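Local coordinates for glycoside hydrolase family 81 (Clostridium thermocellum, PDB 6FOP), which hydrolyses beta-1,3-glucans such as laminarin, probably as an endo-acting component of the bacterium's cellulosome, at residues E600-L603 against R604-T608; M633-E636 against S637-P640. All coordinates share one frame; numbering follows the deposited sequence.

Contact 1: residues E600-L603 against R604-T608. With NI (nickel (II) ion), chain B.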
loop_
_atom_site.group_PDB
_atom_site.type_symbol
_atom_site.label_atom_id
_atom_site.label_comp_id
_atom_site.label_asym_id
_atom_site.label_seq_id
_atom_site.Cartn_x
_atom_site.Cartn_y
_atom_site.Cartn_z
ATOM N N GLU A 600 3.685 -24.538 8.369
ATOM C CA GLU A 600 4.096 -25.308 9.550
ATOM C C GLU A 600 4.135 -24.446 10.815
ATOM O O GLU A 600 3.769 -24.924 11.883
ATOM C CB GLU A 600 5.415 -26.038 9.311
ATOM C CG GLU A 600 5.324 -27.179 8.286
ATOM C CD GLU A 600 4.436 -28.360 8.703
ATOM O OE1 GLU A 600 4.345 -28.671 9.904
ATOM O OE2 GLU A 600 3.807 -28.984 7.812
ATOM N N GLU A 601 4.518 -23.163 10.678
ATOM C CA GLU A 601 4.432 -22.277 11.843
ATOM C C GLU A 601 2.974 -22.153 12.300
ATOM O O GLU A 601 2.661 -22.206 13.485
ATOM C CB GLU A 601 4.955 -20.877 11.520
ATOM C CG GLU A 601 4.588 -19.845 12.580
ATOM C CD GLU A 601 5.103 -18.439 12.346
ATOM O OE1 GLU A 601 6.323 -18.262 12.315
ATOM O OE2 GLU A 601 4.273 -17.511 12.205
ATOM N N MET A 602 2.085 -21.928 11.336
ATOM C CA MET A 602 0.653 -21.806 11.617
ATOM C C MET A 602 0.115 -23.036 12.378
ATOM O O MET A 602 -0.590 -22.888 13.384
ATOM C CB MET A 602 -0.098 -21.547 10.285
ATOM C CG MET A 602 -1.615 -21.480 10.377
ATOM S SD MET A 602 -2.450 -23.079 10.402
ATOM C CE MET A 602 -1.919 -23.731 8.823
ATOM N N LEU A 603 0.500 -24.232 11.945
ATOM C CA LEU A 603 0.081 -25.458 12.626
ATOM C C LEU A 603 0.595 -25.510 14.068
ATOM O O LEU A 603 -0.160 -25.852 15.001
ATOM C CB LEU A 603 0.562 -26.693 11.866
ATOM C CG LEU A 603 -0.032 -26.975 10.492
ATOM C CD1 LEU A 603 0.538 -28.288 9.989
ATOM C CD2 LEU A 603 -1.552 -27.034 10.556
ATOM N N ARG A 604 1.885 -25.203 14.236
ATOM C CA ARG A 604 2.479 -25.199 15.570
ATOM C C ARG A 604 1.748 -24.235 16.502
ATOM O O ARG A 604 1.465 -24.534 17.651
ATOM C CB ARG A 604 3.955 -24.833 15.508
ATOM C CG ARG A 604 4.859 -25.922 14.982
ATOM C CD ARG A 604 6.307 -25.632 15.361
ATOM N NE ARG A 604 6.769 -24.357 14.806
ATOM C CZ ARG A 604 7.196 -24.164 13.553
ATOM N NH1 ARG A 604 7.228 -25.159 12.673
ATOM N NH2 ARG A 604 7.600 -22.960 13.178
ATOM N N GLU A 605 1.442 -23.054 15.973
ATOM C CA GLU A 605 0.758 -22.031 16.750
ATOM C C GLU A 605 -0.677 -22.411 17.082
ATOM O O GLU A 605 -1.183 -22.047 18.141
ATOM C CB GLU A 605 0.830 -20.683 16.032
ATOM C CG GLU A 605 2.260 -20.175 15.934
ATOM C CD GLU A 605 2.476 -19.042 14.957
ATOM O OE1 GLU A 605 1.708 -18.859 13.971
ATOM O OE2 GLU A 605 3.507 -18.361 15.110
ATOM N N CYS A 606 -1.350 -23.118 16.165
ATOM C CA CYS A 606 -2.692 -23.620 16.443
ATOM C C CYS A 606 -2.696 -24.825 17.395
ATOM O O CYS A 606 -3.722 -25.129 17.982
ATOM C CB CYS A 606 -3.423 -24.016 15.148
ATOM S SG CYS A 606 -3.813 -22.639 14.068
ATOM N N GLY A 607 -1.558 -25.498 17.523
ATOM C CA GLY A 607 -1.444 -26.743 18.283
ATOM C C GLY A 607 -2.127 -27.913 17.628
ATOM O O GLY A 607 -2.581 -28.809 18.316
ATOM N N THR A 608 -2.174 -27.902 16.294
ATOM C CA THR A 608 -2.908 -28.916 15.536
ATOM C C THR A 608 -2.043 -29.452 14.399
ATOM O O THR A 608 -1.049 -28.841 14.027
ATOM C CB THR A 608 -4.214 -28.338 14.949
ATOM O OG1 THR A 608 -3.906 -27.195 14.141
ATOM C CG2 THR A 608 -5.161 -27.938 16.034
HETATM NI NI NI B . 2.333 -17.529 12.688
#

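Contact 2: residues M633-E636 against S637-P640. With MG (magnesium ion), chain Z.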
loop_
_atom_site.group_PDB
_atom_site.type_symbol
_atom_site.label_atom_id
_atom_site.label_comp_id
_atom_site.label_asym_id
_atom_site.label_seq_id
_atom_site.Cartn_x
_atom_site.Cartn_y
_atom_site.Cartn_z
ATOM N N MET A 633 -5.988 -33.447 1.436
ATOM C CA MET A 633 -6.553 -32.884 2.665
ATOM C C MET A 633 -7.880 -32.183 2.423
ATOM O O MET A 633 -8.728 -32.116 3.313
ATOM C CB MET A 633 -5.577 -31.935 3.351
ATOM C CG MET A 633 -4.307 -32.615 3.821
ATOM S SD MET A 633 -3.219 -31.551 4.769
ATOM C CE MET A 633 -2.613 -30.424 3.519
ATOM N N TRP A 634 -8.052 -31.609 1.235
ATOM C CA TRP A 634 -9.297 -30.964 0.941
ATOM C C TRP A 634 -10.436 -31.993 0.960
ATOM O O TRP A 634 -10.271 -33.148 0.573
ATOM C CB TRP A 634 -9.228 -30.273 -0.430
ATOM C CG TRP A 634 -10.473 -29.474 -0.732
ATOM C CD1 TRP A 634 -10.713 -28.195 -0.388
ATOM C CD2 TRP A 634 -11.659 -29.931 -1.397
ATOM N NE1 TRP A 634 -11.971 -27.798 -0.796
ATOM C CE2 TRP A 634 -12.587 -28.867 -1.384
ATOM C CE3 TRP A 634 -12.062 -31.158 -1.922
ATOM C CZ2 TRP A 634 -13.843 -28.961 -1.978
ATOM C CZ3 TRP A 634 -13.325 -31.242 -2.510
ATOM C CH2 TRP A 634 -14.199 -30.174 -2.502
ATOM N N ASN A 635 -11.614 -31.544 1.384
ATOM C CA ASN A 635 -12.821 -32.341 1.211
ATOM C C ASN A 635 -14.055 -31.466 1.259
ATOM O O ASN A 635 -13.975 -30.266 1.580
ATOM C CB ASN A 635 -12.899 -33.409 2.299
ATOM C CG ASN A 635 -12.956 -32.797 3.682
ATOM O OD1 ASN A 635 -13.965 -32.209 4.053
ATOM N ND2 ASN A 635 -11.897 -32.969 4.456
ATOM N N GLU A 636 -15.185 -32.041 0.876
ATOM C CA GLU A 636 -16.447 -31.323 0.829
ATOM C C GLU A 636 -17.058 -30.969 2.143
ATOM O O GLU A 636 -18.068 -30.256 2.137
ATOM C CB GLU A 636 -17.504 -32.196 0.153
ATOM C CG GLU A 636 -17.264 -32.280 -1.304
ATOM C CD GLU A 636 -18.460 -32.825 -2.078
ATOM O OE1 GLU A 636 -19.645 -32.445 -1.816
ATOM O OE2 GLU A 636 -18.165 -33.530 -3.050
ATOM N N SER A 637 -16.556 -31.507 3.254
ATOM C CA SER A 637 -17.065 -31.112 4.590
ATOM C C SER A 637 -16.632 -29.720 4.974
ATOM O O SER A 637 -17.225 -29.130 5.862
ATOM C CB SER A 637 -16.578 -32.053 5.725
ATOM O OG SER A 637 -15.272 -31.674 6.267
ATOM N N ILE A 638 -15.581 -29.213 4.350
ATOM C CA ILE A 638 -15.107 -27.878 4.690
ATOM C C ILE A 638 -16.158 -26.853 4.336
ATOM O O ILE A 638 -16.624 -26.820 3.203
ATOM C CB ILE A 638 -13.785 -27.560 3.958
ATOM C CG1 ILE A 638 -12.683 -28.521 4.401
ATOM C CG2 ILE A 638 -13.356 -26.128 4.217
ATOM C CD1 ILE A 638 -11.464 -28.497 3.523
ATOM N N VAL A 639 -16.572 -26.048 5.300
ATOM C CA VAL A 639 -17.511 -24.971 5.022
ATOM C C VAL A 639 -16.675 -23.791 4.505
ATOM O O VAL A 639 -15.791 -23.327 5.212
ATOM C CB VAL A 639 -18.280 -24.568 6.292
ATOM C CG1 VAL A 639 -19.198 -23.389 6.008
ATOM C CG2 VAL A 639 -19.099 -25.760 6.796
ATOM N N PRO A 640 -16.902 -23.336 3.268
ATOM C CA PRO A 640 -16.062 -22.271 2.713
ATOM C C PRO A 640 -16.008 -21.026 3.564
ATOM O O PRO A 640 -17.024 -20.626 4.144
ATOM C CB PRO A 640 -16.729 -21.962 1.362
ATOM C CG PRO A 640 -17.354 -23.267 0.976
ATOM C CD PRO A 640 -17.877 -23.817 2.269
HETATM MG MG MG Z . -9.506 -34.708 -0.942
HETATM O O HOH W 1 -15.452 -27.842 0.882
HETATM O O HOH W 2 -10.633 -34.459 -3.019
#

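Contact 1: residues E600-L603 against R604-T608
E601 and E605, one turn apart near the C-terminal end of helix 592-606, supply the two carboxylates of a nickel site. E601 OE2 lies 2.0 Å from the nickel ion and E605 OE1 lies 1.9 Å from it, and the imidazoles of H562 and H574 complete the protein ligands. E601 reaches the ion with CG anti to its backbone N (chi1 166°), whereas E605 starts out beside its own N; the two extended side chains converge with their carboxylate planes turned 49° apart. E601 OE2 and E605 OE2, both acceptors, come within 3.1 Å of each other, a closeness that the shared cation probably makes tolerable. In each glutamate the other carboxylate oxygen has its own hydrogen bond, E601 OE1 with N550 N and E605 OE2 with H549 ND1, and this second shell limits rotation of both groups. E605 N also donates to E601 O at 2.9 Å, the ordinary helical bond between the two ligand residues. R604 folds back along the helix, laying one guanidinium face over E600 O and E601 CA, with NH2 3.5 Å from E601 CA. On another side of the turn M602 SD meets C606 SG at 3.9 Å. A Schellman motif then ends the helix: G607, with positive phi, lets T608 N reach L603 O at 3.2 Å, while the inner G607 N to R604 O bond is weak. M602 packs on S571 and H574 of helix 570-575, and E605 and C606 rest on N570 at its start.

Contact 2: residues M633-E636 against S637-P640
Just after helix 627-633 the chain makes a type I beta turn from N635 to I638, closed by a weak hydrogen bond of 3.4 Å from I638 N to N635 O. The side chain of N635 folds over the same turn as an Asx turn: OD1 accepts S637 N at 2.8 Å, again weakly because the N-H points well off the oxygen. A shorter bond comes from the serine hydroxyl, S637 OG donating to N635 OD1 at 2.6 Å from a position tilted 18° out of the amide plane. The amide can reach both donors because its CG sits between the backbone N and the carbonyl carbon (chi1 61°), which swings OD1 back over the turn. The end of the I638 side chain comes back over the turn: CD1 lies 4.0 Å from W634 CD1, at an oblique approach, and also rests against N635 N and O. The indole itself stacks on Y650 and touches T649 and I653, tying the loop to helix 646-659. The E636 carboxylate is held from outside the loop, by a salt bridge to R322 and a hydrogen bond with Y323. On the backbone, W634 O binds a magnesium ion at 2.3 Å, with K631 O and a water as further ligands. A second water spans the turn, donating one hydrogen to N635 O at 2.9 Å and the other to I638 O at 2.8 Å.

In the fold
Both contacts are local, lie in the C-terminal family 81 region and sit on the same side of the chain's centre; their centres are 19 Å apart and they do not touch. Contact 1 is partly buried and ends helix 592-606, whereas contact 2 is a surface turn in the loop between helices 627-633 and 646-659. Each holds part of a metal site, but the chemistry differs: carboxylates and imidazoles bind nickel in the first, backbone carbonyls and water bind magnesium in the second. Contact 1 combines helical bonds, a Schellman ending and a metal shared by two carboxylates; contact 2 relies on a side-chain amide, a hydroxyl and a bridging water.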